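Local coordinates for protein RPA0582 (Rhodopseudomonas palustris, PDB 3HHL) that is of unknown function but belongs to the DUF1330 family of dimeric alpha-beta-barrel proteins, at residues A52-G55 with R56-P60. Sequence-based numbering, arbitrary orientation.
Sequences AAYG and RDSGP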
ATOM      1  N   ALA C  52      -5.151  -3.565  19.145  1.00 36.82           N
ATOM      2  CA  ALA C  52      -6.379  -2.907  19.587  1.00 36.96           C
ATOM      3  C   ALA C  52      -6.044  -1.903  20.689  1.00 37.27           C
ATOM      4  O   ALA C  52      -6.419  -0.733  20.613  1.00 38.26           O
ATOM      5  CB  ALA C  52      -7.395  -3.934  20.099  1.00 36.13           C
ATOM      6  N   ALA C  53      -5.324  -2.353  21.706  1.00 37.32           N
ATOM      7  CA  ALA C  53      -4.967  -1.476  22.819  1.00 37.53           C
ATOM      8  C   ALA C  53      -4.209  -0.228  22.266  1.00 38.05           C
ATOM      9  O   ALA C  53      -4.537   0.895  22.636  1.00 39.06           O
ATOM     10  CB  ALA C  53      -4.143  -2.226  23.872  1.00 36.20           C
ATOM     11  N   TYR C  54      -3.237  -0.428  21.374  1.00 37.79           N
ATOM     12  CA  TYR C  54      -2.534   0.673  20.710  1.00 38.39           C
ATOM     13  C   TYR C  54      -3.519   1.692  20.128  1.00 39.20           C
ATOM     14  O   TYR C  54      -3.477   2.896  20.439  1.00 37.77           O
ATOM     15  CB  TYR C  54      -1.663   0.124  19.582  1.00 38.26           C
ATOM     16  CG  TYR C  54      -1.103   1.183  18.685  1.00 38.57           C
ATOM     17  CD1 TYR C  54      -0.436   2.258  19.211  1.00 38.47           C
ATOM     18  CD2 TYR C  54      -1.232   1.101  17.299  1.00 37.37           C
ATOM     19  CE1 TYR C  54       0.073   3.233  18.394  1.00 40.19           C
ATOM     20  CE2 TYR C  54      -0.727   2.061  16.475  1.00 36.01           C
ATOM     21  CZ  TYR C  54      -0.067   3.142  17.019  1.00 39.03           C
ATOM     22  OH  TYR C  54       0.487   4.157  16.236  1.00 36.91           O
ATOM     23  N   GLY C  55      -4.419   1.159  19.297  1.00 40.32           N
ATOM     24  CA  GLY C  55      -5.517   1.914  18.725  1.00 41.20           C
ATOM     25  C   GLY C  55      -6.355   2.690  19.741  1.00 41.72           C
ATOM     26  O   GLY C  55      -6.508   3.890  19.610  1.00 42.45           O
ATOM     27  N   ARG C  56      -6.884   1.982  20.737  0.50 42.00           N
ATOM     28  CA  ARG C  56      -7.711   2.582  21.791  0.50 42.31           C
ATOM     29  C   ARG C  56      -7.025   3.793  22.377  0.50 42.11           C
ATOM     30  O   ARG C  56      -7.577   4.891  22.402  0.50 42.05           O
ATOM     31  CB  ARG C  56      -7.991   1.568  22.917  0.50 42.44           C
ATOM     32  CG  ARG C  56      -8.344   2.202  24.290  0.50 43.23           C
ATOM     33  CD  ARG C  56      -8.708   1.175  25.389  0.50 43.59           C
ATOM     34  NE  ARG C  56      -7.740   0.088  25.529  0.50 44.29           N
ATOM     35  CZ  ARG C  56      -6.735   0.091  26.395  0.50 45.93           C
ATOM     36  NH1 ARG C  56      -6.560   1.118  27.199  0.50 47.26           N
ATOM     37  NH2 ARG C  56      -5.906  -0.932  26.464  0.50 46.65           N
ATOM     38  N   ASP C  57      -5.788   3.575  22.789  1.00 41.97           N
ATOM     39  CA  ASP C  57      -5.043   4.524  23.596  1.00 42.28           C
ATOM     40  C   ASP C  57      -4.453   5.653  22.761  1.00 42.08           C
ATOM     41  O   ASP C  57      -4.245   6.743  23.273  1.00 42.15           O
ATOM     42  CB  ASP C  57      -3.900   3.833  24.335  1.00 42.54           C
ATOM     43  CG  ASP C  57      -4.364   2.920  25.446  1.00 43.88           C
ATOM     44  OD1 ASP C  57      -5.594   2.815  25.696  1.00 44.82           O
ATOM     45  OD2 ASP C  57      -3.455   2.302  26.068  1.00 45.64           O
ATOM     46  N   SER C  58      -4.153   5.387  21.497  1.00 41.84           N
ATOM     47  CA  SER C  58      -3.558   6.416  20.639  1.00 42.17           C
ATOM     48  C   SER C  58      -4.596   7.246  19.864  1.00 42.28           C
ATOM     49  O   SER C  58      -4.319   8.375  19.480  1.00 42.28           O
ATOM     50  CB  SER C  58      -2.534   5.807  19.670  1.00 42.06           C
ATOM     51  OG  SER C  58      -3.143   4.968  18.718  1.00 42.71           O
ATOM     52  N   GLY C  59      -5.775   6.675  19.636  1.00 42.00           N
ATOM     53  CA  GLY C  59      -6.879   7.373  18.977  1.00 42.16           C
ATOM     54  C   GLY C  59      -7.110   8.813  19.400  1.00 41.78           C
ATOM     55  O   GLY C  59      -7.137   9.700  18.572  1.00 42.25           O
ATOM     56  N   PRO C  60      -7.269   9.059  20.695  1.00 41.67           N
ATOM     57  CA  PRO C  60      -7.568  10.441  21.075  1.00 41.44           C
ATOM     58  C   PRO C  60      -6.467  11.411  20.738  1.00 40.74           C
ATOM     59  O   PRO C  60      -6.745  12.565  20.471  1.00 41.26           O
ATOM     60  CB  PRO C  60      -7.753  10.367  22.594  1.00 41.32           C
ATOM     61  CG  PRO C  60      -8.106   8.915  22.857  1.00 41.69           C
ATOM     62  CD  PRO C  60      -7.366   8.126  21.830  1.00 41.81           C
TER
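The hydroxyl of Ser58 lies over one face of the Tyr54 ring, offset toward its rim, with OG of Ser58 3.7 Å from CE1 of Tyr54. One helical turn earlier than the serine, the tyrosine holds CG anti to its backbone nitrogen (chi1 169°), which brings the ring alongside the following turn. The guanidinium of Arg56, modelled in two conformers, is the second flat group; in one of them a face is turned to the carbonyl oxygen of Ala53, which again sits off-centre, while NH2 of Arg56 comes within 3.4 Å of CB of Ala53. In this conformer the arginine chain bends at chi3 and curls back over the alanine, and its other terminal nitrogen, NH1, forms a salt bridge with OD1 of the adjacent Asp57, a pairing correspondingly less certain.

Two donors from a single residue grip O of Tyr54: the amide N of Ser58 at 2.8 Å, as the regular i to i+4 helix bond, and OG of Ser58 at 2.7 Å. The hydroxyl approaches from above the carbonyl plane, 44° out of it; through this bond the buried serine finds a partner for its side chain within its own helix. Amides of Arg56, Asp57 and Gly59 continue the alpha-helical pattern, but Pro60 cannot donate, and the helix kinks there.

Tyr54 OH is hydrogen-bonded to Tyr110 OH, and the Tyr54 ring meets Tyr51 edge-to-face. Asp57 and Ser58 pack on Ala113, so this side of helix 47-64 rests against helix 108-113, within the helical layer beside the antiparallel sheet of the alpha-beta barrel.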